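Local coordinates for sugar-binding transcriptional regulator, LacI family (Enterococcus faecalis, PDB 3CS3), which probably acts as a DNA-binding transcriptional regulator, with a sugar-binding domain of the periplasmic-binding-protein type that is likely to sense an effector, at residues G24-L27 against E28-K32; I83-D87 against R88-H92; Q173-T176 against E177-V181. All blocks are in the same frame, centred on the assembly; numbering follows the deposited sequence.

Contact 1 of 3, residues G24-L27 against E28-K32; sequences GELL and EGIKK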
ATOM      1  N   GLY A  24       3.524  -4.371   1.101  1.00 37.57           N
ATOM      2  CA  GLY A  24       2.805  -5.137   2.112  1.00 36.29           C
ATOM      3  C   GLY A  24       3.449  -6.474   2.431  1.00 41.88           C
ATOM      4  O   GLY A  24       3.606  -6.833   3.598  1.00 48.15           O
ATOM      5  N   GLU A  25       3.847  -7.196   1.391  1.00 38.18           N
ATOM      6  CA  GLU A  25       4.439  -8.518   1.556  1.00 42.00           C
ATOM      7  C   GLU A  25       5.944  -8.447   1.849  1.00 39.57           C
ATOM      8  O   GLU A  25       6.511  -9.361   2.453  1.00 42.72           O
ATOM      9  CB  GLU A  25       4.106  -9.430   0.361  1.00 43.19           C
ATOM     10  CG  GLU A  25       4.007  -8.724  -0.997  1.00 65.03           C
ATOM     11  CD  GLU A  25       2.615  -8.182  -1.321  1.00 72.54           C
ATOM     12  OE1 GLU A  25       1.646  -8.970  -1.314  1.00 79.63           O
ATOM     13  OE2 GLU A  25       2.496  -6.968  -1.605  1.00 67.33           O
ATOM     14  N   LEU A  26       6.576  -7.352   1.430  1.00 38.97           N
ATOM     15  CA  LEU A  26       7.955  -7.052   1.801  1.00 37.59           C
ATOM     16  C   LEU A  26       8.050  -6.721   3.297  1.00 41.98           C
ATOM     17  O   LEU A  26       8.881  -7.288   4.011  1.00 38.59           O
ATOM     18  CB  LEU A  26       8.492  -5.884   0.967  1.00 33.34           C
ATOM     19  CG  LEU A  26       9.910  -5.396   1.284  1.00 32.51           C
ATOM     20  CD1 LEU A  26      10.960  -6.363   0.777  1.00 26.17           C
ATOM     21  CD2 LEU A  26      10.137  -4.014   0.723  1.00 37.00           C
ATOM     22  N   LEU A  27       7.184  -5.812   3.750  1.00 33.10           N
ATOM     23  CA  LEU A  27       7.065  -5.429   5.158  1.00 39.94           C
ATOM     24  C   LEU A  27       6.723  -6.587   6.100  1.00 36.96           C
ATOM     25  O   LEU A  27       7.222  -6.626   7.224  1.00 40.75           O
ATOM     26  CB  LEU A  27       6.042  -4.299   5.318  1.00 33.15           C
ATOM     27  CG  LEU A  27       6.497  -2.829   5.330  1.00 45.63           C
ATOM     28  CD1 LEU A  27       7.936  -2.612   4.860  1.00 45.12           C
ATOM     29  CD2 LEU A  27       5.544  -1.985   4.504  1.00 39.98           C
ATOM     30  N   GLU A  28       5.877  -7.516   5.646  1.00 37.26           N
ATOM     31  CA  GLU A  28       5.497  -8.707   6.415  0.50 41.70           C
ATOM     32  C   GLU A  28       6.685  -9.636   6.613  1.00 38.63           C
ATOM     33  O   GLU A  28       6.827 -10.280   7.648  1.00 48.05           O
ATOM     34  CB  GLU A  28       4.380  -9.478   5.703  0.50 40.91           C
ATOM     35  CG  GLU A  28       2.960  -9.045   6.052  0.50 48.72           C
ATOM     36  CD  GLU A  28       1.894  -9.932   5.409  0.50 51.18           C
ATOM     37  OE1 GLU A  28       2.177 -11.124   5.139  0.50 54.21           O
ATOM     38  OE2 GLU A  28       0.768  -9.434   5.180  0.50 52.91           O
ATOM     39  N   GLY A  29       7.523  -9.715   5.582  1.00 39.16           N
ATOM     40  CA  GLY A  29       8.739 -10.512   5.624  1.00 28.80           C
ATOM     41  C   GLY A  29       9.787  -9.909   6.538  1.00 32.54           C
ATOM     42  O   GLY A  29      10.470 -10.640   7.266  1.00 36.31           O
ATOM     43  N   ILE A  30       9.923  -8.581   6.488  1.00 31.43           N
ATOM     44  CA  ILE A  30      10.791  -7.841   7.412  1.00 34.19           C
ATOM     45  C   ILE A  30      10.335  -8.078   8.860  1.00 38.35           C
ATOM     46  O   ILE A  30      11.138  -8.508   9.699  1.00 35.30           O
ATOM     47  CB  ILE A  30      10.860  -6.319   7.079  1.00 38.68           C
ATOM     48  CG1 ILE A  30      11.511  -6.084   5.708  1.00 31.73           C
ATOM     49  CG2 ILE A  30      11.672  -5.575   8.118  1.00 31.36           C
ATOM     50  CD1 ILE A  30      11.566  -4.616   5.265  1.00 26.32           C
ATOM     51  N   LYS A  31       9.046  -7.842   9.118  1.00 37.28           N
ATOM     52  CA  LYS A  31       8.422  -8.070  10.431  1.00 46.08           C
ATOM     53  C   LYS A  31       8.690  -9.451  11.022  1.00 42.62           C
ATOM     54  O   LYS A  31       9.096  -9.555  12.178  1.00 43.66           O
ATOM     55  CB  LYS A  31       6.911  -7.860  10.353  1.00 45.13           C
ATOM     56  CG  LYS A  31       6.416  -6.557  10.944  1.00 59.93           C
ATOM     57  CD  LYS A  31       4.906  -6.375  10.738  1.00 62.06           C
ATOM     58  CE  LYS A  31       4.078  -7.542  11.300  1.00 74.13           C
ATOM     59  NZ  LYS A  31       3.983  -7.545  12.788  1.00 75.29           N
ATOM     60  N   LYS A  32       8.465 -10.489  10.214  1.00 41.46           N
ATOM     61  CA  LYS A  32       8.622 -11.875  10.652  0.50 43.78           C
ATOM     62  C   LYS A  32      10.081 -12.206  10.946  1.00 44.76           C
ATOM     63  O   LYS A  32      10.376 -12.921  11.909  1.00 49.30           O
ATOM     64  CB  LYS A  32       8.044 -12.846   9.612  0.50 47.55           C
ATOM     65  CG  LYS A  32       7.593 -14.202  10.176  0.50 53.10           C
ATOM     66  CD  LYS A  32       8.676 -15.280  10.074  0.50 60.99           C
ATOM     67  CE  LYS A  32       8.231 -16.603  10.700  0.50 59.39           C
ATOM     68  NZ  LYS A  32       8.233 -16.571  12.193  0.50 59.34           N
TER
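Four successive backbone bonds of the i to i+4 kind join G24-L27 to E28-K32 within one unbroken helix. E28 N reaches G24 O at 3.1 Å, and the N-H line is fairly bent, 144°. The next bond, from the N of G29 to the O of E25, is weak at 3.3 Å. Regularity improves further on: I30 N reaches L26 O at 3.0 Å, lying in the carbonyl plane, and K31 N reaches L27 O at 2.9 Å with an angle of 169°, the straightest of the four.

The apolar contacts gather on one face. L27 and I30 meet through their delta methyls, CD1 to CD1 at 4.2 Å, the two side chains running at a slant to each other. I30 gets there because its CG1 is anti to its own carbonyl carbon, chi1 -64°, which carries CD1 back toward the preceding turn; on the way CG1 passes 3.4 Å from L26 O. I30 CD1 also comes within 4.4 Å of L26 CG. This face turns inward because 23-35 is the helix of a beta-alpha-beta unit, running between parallel strands 10-15 and 40-45. L27 and I30 both rest on V13 and M41, while L26 packs on W235 of helix 232-247 and on L64. L27 also packs on D17 of the second subunit.

Polar side chains occupy the other flank. The E28 side chain is modelled in two positions, in one of which its CG lies 3.4 Å from G24 O, so this detail is uncertain. E25 touches K232 and H233 of helix 232-247. A sulfate ion lies close to the E25 side chain, and K31 carries its bent tail away from the preceding turn.

Contact 2 of 3, residues I83-D87 against R88-H92; sequences IVVLD and RTTEH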
ATOM      1  N   ILE A  83      23.243  -0.548   8.276  1.00 39.60           N
ATOM      2  CA  ILE A  83      22.269  -0.304   7.206  1.00 35.24           C
ATOM      3  C   ILE A  83      22.236  -1.424   6.157  1.00 36.21           C
ATOM      4  O   ILE A  83      23.272  -1.892   5.707  1.00 37.47           O
ATOM      5  CB  ILE A  83      22.507   1.077   6.517  1.00 37.53           C
ATOM      6  CG1 ILE A  83      22.381   2.220   7.529  1.00 36.50           C
ATOM      7  CG2 ILE A  83      21.492   1.314   5.405  1.00 28.80           C
ATOM      8  CD1 ILE A  83      23.187   3.425   7.186  1.00 41.62           C
ATOM      9  N   VAL A  84      21.035  -1.859   5.788  1.00 32.52           N
ATOM     10  CA  VAL A  84      20.855  -2.715   4.617  1.00 30.18           C
ATOM     11  C   VAL A  84      20.136  -1.935   3.507  1.00 31.23           C
ATOM     12  O   VAL A  84      19.053  -1.392   3.715  1.00 30.57           O
ATOM     13  CB  VAL A  84      20.122  -4.036   4.965  1.00 27.40           C
ATOM     14  CG1 VAL A  84      19.858  -4.852   3.719  1.00 34.19           C
ATOM     15  CG2 VAL A  84      20.966  -4.857   5.929  1.00 30.38           C
ATOM     16  N   VAL A  85      20.774  -1.844   2.346  1.00 32.11           N
ATOM     17  CA  VAL A  85      20.168  -1.194   1.191  1.00 34.24           C
ATOM     18  C   VAL A  85      19.544  -2.221   0.254  1.00 35.12           C
ATOM     19  O   VAL A  85      20.097  -3.302   0.025  1.00 34.48           O
ATOM     20  CB  VAL A  85      21.158  -0.264   0.428  1.00 33.03           C
ATOM     21  CG1 VAL A  85      21.419   1.004   1.227  1.00 29.28           C
ATOM     22  CG2 VAL A  85      22.459  -0.973   0.113  1.00 34.81           C
ATOM     23  N   LEU A  86      18.370  -1.874  -0.258  1.00 30.64           N
ATOM     24  CA  LEU A  86      17.603  -2.745  -1.133  1.00 28.27           C
ATOM     25  C   LEU A  86      17.494  -2.131  -2.525  1.00 33.51           C
ATOM     26  O   LEU A  86      16.823  -2.671  -3.403  1.00 33.36           O
ATOM     27  CB  LEU A  86      16.198  -2.952  -0.562  1.00 29.91           C
ATOM     28  CG  LEU A  86      15.962  -3.424   0.877  1.00 27.76           C
ATOM     29  CD1 LEU A  86      14.505  -3.824   1.016  1.00 22.59           C
ATOM     30  CD2 LEU A  86      16.859  -4.589   1.277  1.00 23.73           C
ATOM     31  N   ASP A  87      18.180  -1.008  -2.723  1.00 34.86           N
ATOM     32  CA  ASP A  87      17.924  -0.148  -3.871  1.00 40.33           C
ATOM     33  C   ASP A  87      19.170   0.337  -4.609  1.00 42.26           C
ATOM     34  O   ASP A  87      19.050   1.037  -5.616  1.00 46.48           O
ATOM     35  CB  ASP A  87      17.078   1.060  -3.428  1.00 36.40           C
ATOM     36  CG  ASP A  87      17.763   1.913  -2.353  1.00 41.15           C
ATOM     37  OD1 ASP A  87      18.849   1.550  -1.850  1.00 38.17           O
ATOM     38  OD2 ASP A  87      17.201   2.965  -2.001  1.00 42.33           O
ATOM     39  N   ARG A  88      20.350  -0.019  -4.094  1.00 39.61           N
ATOM     40  CA  ARG A  88      21.628   0.468  -4.621  1.00 34.38           C
ATOM     41  C   ARG A  88      22.798  -0.401  -4.168  1.00 37.83           C
ATOM     42  O   ARG A  88      22.647  -1.225  -3.262  1.00 41.57           O
ATOM     43  CB  ARG A  88      21.873   1.914  -4.189  1.00 33.80           C
ATOM     44  CG  ARG A  88      22.227   2.091  -2.721  1.00 26.44           C
ATOM     45  CD  ARG A  88      21.993   3.515  -2.281  1.00 26.93           C
ATOM     46  NE  ARG A  88      20.576   3.764  -2.052  1.00 35.24           N
ATOM     47  CZ  ARG A  88      20.051   4.958  -1.805  1.00 36.19           C
ATOM     48  NH1 ARG A  88      18.751   5.072  -1.591  1.00 32.62           N
ATOM     49  NH2 ARG A  88      20.820   6.034  -1.755  1.00 32.92           N
ATOM     50  N   THR A  89      23.956  -0.213  -4.802  1.00 35.86           N
ATOM     51  CA  THR A  89      25.182  -0.907  -4.395  1.00 41.39           C
ATOM     52  C   THR A  89      26.030  -0.012  -3.509  1.00 47.29           C
ATOM     53  O   THR A  89      25.915   1.217  -3.549  1.00 49.25           O
ATOM     54  CB  THR A  89      26.050  -1.372  -5.587  1.00 36.29           C
ATOM     55  OG1 THR A  89      26.393  -0.245  -6.400  1.00 48.35           O
ATOM     56  CG2 THR A  89      25.324  -2.412  -6.424  1.00 38.86           C
ATOM     57  N   THR A  90      26.891  -0.639  -2.719  1.00 52.45           N
ATOM     58  CA  THR A  90      27.709   0.068  -1.748  1.00 58.70           C
ATOM     59  C   THR A  90      29.030  -0.665  -1.541  1.00 62.97           C
ATOM     60  O   THR A  90      29.157  -1.846  -1.882  1.00 67.78           O
ATOM     61  CB  THR A  90      26.961   0.220  -0.404  1.00 54.64           C
ATOM     62  OG1 THR A  90      27.714   1.061   0.477  1.00 69.28           O
ATOM     63  CG2 THR A  90      26.735  -1.141   0.252  1.00 58.84           C
ATOM     64  N   GLU A  91      30.013   0.043  -0.994  1.00 66.37           N
ATOM     65  CA  GLU A  91      31.300  -0.552  -0.670  1.00 71.01           C
ATOM     66  C   GLU A  91      31.694  -0.171   0.753  1.00 71.26           C
ATOM     67  O   GLU A  91      32.683  -0.671   1.298  1.00 70.45           O
ATOM     68  CB  GLU A  91      32.365  -0.100  -1.675  1.00 76.16           C
ATOM     69  CG  GLU A  91      33.403  -1.171  -2.006  1.00 90.32           C
ATOM     70  CD  GLU A  91      32.790  -2.407  -2.651  1.00 98.08           C
ATOM     71  OE1 GLU A  91      32.256  -2.295  -3.776  1.00 99.94           O
ATOM     72  OE2 GLU A  91      32.844  -3.491  -2.030  1.00100.95           O
ATOM     73  N   HIS A  92      30.888   0.709   1.344  1.00 67.66           N
ATOM     74  CA  HIS A  92      31.096   1.220   2.693  1.00 67.34           C
ATOM     75  C   HIS A  92      30.913   0.127   3.740  1.00 64.23           C
ATOM     76  O   HIS A  92      30.086  -0.775   3.577  1.00 59.30           O
ATOM     77  CB  HIS A  92      30.122   2.372   2.953  1.00 67.07           C
ATOM     78  CG  HIS A  92      30.487   3.231   4.124  1.00 74.59           C
ATOM     79  ND1 HIS A  92      29.871   3.118   5.352  1.00 73.95           N
ATOM     80  CD2 HIS A  92      31.395   4.229   4.249  1.00 81.95           C
ATOM     81  CE1 HIS A  92      30.387   4.005   6.185  1.00 73.56           C
ATOM     82  NE2 HIS A  92      31.313   4.691   5.540  1.00 85.84           N
TER
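D87 and R88, neighbours in sequence, run alongside each other in one direction, joined by a two-pronged salt bridge. R88 uses the NE edge of its guanidinium: NE gives its hydrogen to D87 OD1 at 2.8 Å. The second prong runs from R88 NH1 to D87 OD2 at 2.6 Å, and both N-H lines are nearly straight. Each oxygen lies close to the guanidinium plane, yet the nitrogens approach from above the carboxylate plane, so the two flat groups are turned 46° against each other rather than coplanar. Bending the arginine at chi3, 78°, swings NE and NH1 back onto the aspartate.

V85 completes the tight part. Its CB comes 4.1 Å from R88 CG, the valine standing roughly perpendicular to the arginine chain, and its CG2 touches R88 O at 3.4 Å.

The turn made here leads off the end of parallel strand 82-85, in the larger sheet of a periplasmic-binding-protein-like fold, and starts the connection to strand 95-100. Outside partners fix both ends of the salt bridge: D65 N donates to D87 OD2, while R88 NH2 is bonded to F68 O and T70 OG1, which ties the turn to the start of helix 70-78.

Beyond R88 the packing thins out. T90 meets the strand through a single methyl contact, its CG2 lying 4.3 Å from V85 CG2, although its backbone N is held by Q97 OE1. Farther along this more open side, the weak bond from H92 N to T90 OG1, 3.3 Å, stays within the loop, and the H92 side chain rests on E74 and A77 of helix 70-78.

Contact 3 of 3, residues Q173-T176 against E177-V181; sequences QPQT and EPVDV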
ATOM      1  N   GLN A 173       1.560   9.865 -30.759  1.00105.47           N
ATOM      2  CA  GLN A 173       2.448   9.641 -31.901  1.00111.11           C
ATOM      3  C   GLN A 173       2.156   8.305 -32.587  1.00112.59           C
ATOM      4  O   GLN A 173       1.852   7.319 -31.908  1.00111.58           O
ATOM      5  CB  GLN A 173       3.918   9.691 -31.464  1.00112.81           C
ATOM      6  CG  GLN A 173       4.478  11.096 -31.293  1.00118.06           C
ATOM      7  CD  GLN A 173       4.203  11.677 -29.919  1.00123.12           C
ATOM      8  OE1 GLN A 173       4.752  11.218 -28.919  1.00125.63           O
ATOM      9  NE2 GLN A 173       3.354  12.699 -29.867  1.00125.23           N
ATOM     10  N   PRO A 174       2.227   8.274 -33.936  1.00114.85           N
ATOM     11  CA  PRO A 174       2.043   7.025 -34.682  1.00113.76           C
ATOM     12  C   PRO A 174       3.129   5.995 -34.363  1.00109.65           C
ATOM     13  O   PRO A 174       4.321   6.268 -34.534  1.00110.07           O
ATOM     14  CB  PRO A 174       2.129   7.469 -36.151  1.00114.47           C
ATOM     15  CG  PRO A 174       1.866   8.941 -36.131  1.00116.21           C
ATOM     16  CD  PRO A 174       2.456   9.416 -34.844  1.00115.30           C
ATOM     17  N   GLN A 175       2.702   4.831 -33.883  1.00104.34           N
ATOM     18  CA  GLN A 175       3.615   3.753 -33.515  1.00 99.31           C
ATOM     19  C   GLN A 175       3.447   2.564 -34.463  1.00 98.25           C
ATOM     20  O   GLN A 175       2.658   2.630 -35.409  1.00 99.76           O
ATOM     21  CB  GLN A 175       3.370   3.321 -32.064  1.00 96.58           C
ATOM     22  CG  GLN A 175       3.524   4.433 -31.020  1.00 87.39           C
ATOM     23  CD  GLN A 175       4.975   4.736 -30.661  1.00 79.44           C
ATOM     24  OE1 GLN A 175       5.887   3.955 -30.953  1.00 77.31           O
ATOM     25  NE2 GLN A 175       5.190   5.876 -30.012  1.00 60.06           N
ATOM     26  N   THR A 176       4.185   1.484 -34.202  1.00 95.92           N
ATOM     27  CA  THR A 176       4.123   0.263 -35.016  1.00 96.90           C
ATOM     28  C   THR A 176       2.806  -0.492 -34.756  1.00 96.85           C
ATOM     29  O   THR A 176       2.063  -0.138 -33.834  1.00 95.04           O
ATOM     30  CB  THR A 176       5.361  -0.649 -34.777  1.00 97.21           C
ATOM     31  OG1 THR A 176       6.460   0.141 -34.311  1.00 98.30           O
ATOM     32  CG2 THR A 176       5.777  -1.359 -36.064  1.00 97.03           C
ATOM     33  N   GLU A 177       2.531  -1.521 -35.564  1.00 96.47           N
ATOM     34  CA  GLU A 177       1.207  -2.163 -35.634  1.00 95.81           C
ATOM     35  C   GLU A 177       0.691  -2.665 -34.268  1.00 91.49           C
ATOM     36  O   GLU A 177      -0.364  -2.202 -33.821  1.00 96.25           O
ATOM     37  CB  GLU A 177       1.132  -3.232 -36.750  1.00100.14           C
ATOM     38  CG  GLU A 177       1.993  -2.954 -38.002  1.00105.16           C
ATOM     39  CD  GLU A 177       1.688  -1.619 -38.681  1.00108.29           C
ATOM     40  OE1 GLU A 177       0.496  -1.315 -38.914  1.00111.07           O
ATOM     41  OE2 GLU A 177       2.648  -0.876 -38.982  1.00 99.19           O
ATOM     42  N   PRO A 178       1.411  -3.598 -33.600  1.00 81.84           N
ATOM     43  CA  PRO A 178       1.208  -3.605 -32.149  1.00 71.03           C
ATOM     44  C   PRO A 178       2.226  -2.709 -31.424  1.00 63.12           C
ATOM     45  O   PRO A 178       3.399  -2.655 -31.810  1.00 58.94           O
ATOM     46  CB  PRO A 178       1.410  -5.079 -31.768  1.00 69.62           C
ATOM     47  CG  PRO A 178       2.004  -5.761 -33.003  1.00 76.71           C
ATOM     48  CD  PRO A 178       2.307  -4.693 -34.015  1.00 82.19           C
ATOM     49  N   VAL A 179       1.769  -1.993 -30.398  1.00 55.97           N
ATOM     50  CA  VAL A 179       2.659  -1.202 -29.548  1.00 50.21           C
ATOM     51  C   VAL A 179       3.213  -2.097 -28.436  1.00 50.58           C
ATOM     52  O   VAL A 179       2.465  -2.571 -27.585  1.00 51.75           O
ATOM     53  CB  VAL A 179       1.941   0.024 -28.928  1.00 51.51           C
ATOM     54  CG1 VAL A 179       2.896   0.819 -28.042  1.00 49.51           C
ATOM     55  CG2 VAL A 179       1.361   0.917 -30.009  1.00 48.31           C
ATOM     56  N   ASP A 180       4.522  -2.329 -28.453  1.00 47.71           N
ATOM     57  CA  ASP A 180       5.150  -3.209 -27.473  1.00 41.73           C
ATOM     58  C   ASP A 180       5.825  -2.414 -26.369  1.00 42.29           C
ATOM     59  O   ASP A 180       6.694  -1.584 -26.635  1.00 39.11           O
ATOM     60  CB  ASP A 180       6.116  -4.174 -28.157  1.00 43.28           C
ATOM     61  CG  ASP A 180       5.394  -5.192 -29.025  1.00 55.30           C
ATOM     62  OD1 ASP A 180       4.145  -5.221 -28.997  1.00 59.46           O
ATOM     63  OD2 ASP A 180       6.067  -5.970 -29.730  1.00 58.50           O
ATOM     64  N   VAL A 181       5.390  -2.660 -25.131  1.00 40.66           N
ATOM     65  CA  VAL A 181       5.858  -1.912 -23.965  1.00 36.37           C
ATOM     66  C   VAL A 181       6.460  -2.827 -22.899  1.00 37.04           C
ATOM     67  O   VAL A 181       5.844  -3.816 -22.491  1.00 36.79           O
ATOM     68  CB  VAL A 181       4.721  -1.065 -23.313  1.00 38.92           C
ATOM     69  CG1 VAL A 181       5.268  -0.211 -22.164  1.00 27.67           C
ATOM     70  CG2 VAL A 181       4.028  -0.170 -24.346  1.00 33.56           C
TER
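Q175 and V179 make the side-chain contact at this bend, where the loop after helix 160-170 runs into strand 179-183. Starting from the glutamine CB, the first atom does the touching: it lies 3.7 Å from V179 CG2. That methyl reaches back because it is anti to the valine's own carbonyl carbon, and it also comes within 4.0 Å of T176 O. Beyond CB the glutamine leaves the valine. A bend at chi2, -79°, turns the chain aside, and the amide at its tip finds its partners elsewhere: OE1 accepts a hydrogen bond from K120 NZ, and NE2 gives a weak one to I170 O at the end of helix 160-170. L122 of the neighbouring strand 121-125 touches both Q175 and V179.

Between them the chain turns through T176, E177 and P178. T176 O stands 3.5 Å from P178 O, two acceptors that cannot bond to each other.

The chemistry divides the glutamine: its aliphatic root packs against the valine where the strand begins, whereas its polar tip, bonded to K120 and weakly to I170 O, joins the loop to the end of helix 160-170 and to the residue just before strand 121-125.

Overall arrangement
Following the chain from the N terminus, contact 1 comes first, inside the helix that links strands 10-15 and 40-45. Contact 2 follows as the chain leaves strand 82-85 of the same mixed sheet for strand 95-100. Contact 3 comes much later, at the entry to strand 179-183 of the separate four-stranded parallel sheet. Each closes only a short local turn, and the three lie in series, without nesting or crossing. Contacts 1 and 2 have centres about 19 Å apart, and helix 232-247 touches both through W235. Contact 3 lies across the chain's centre, its own centre about 39 Å from that of contact 1.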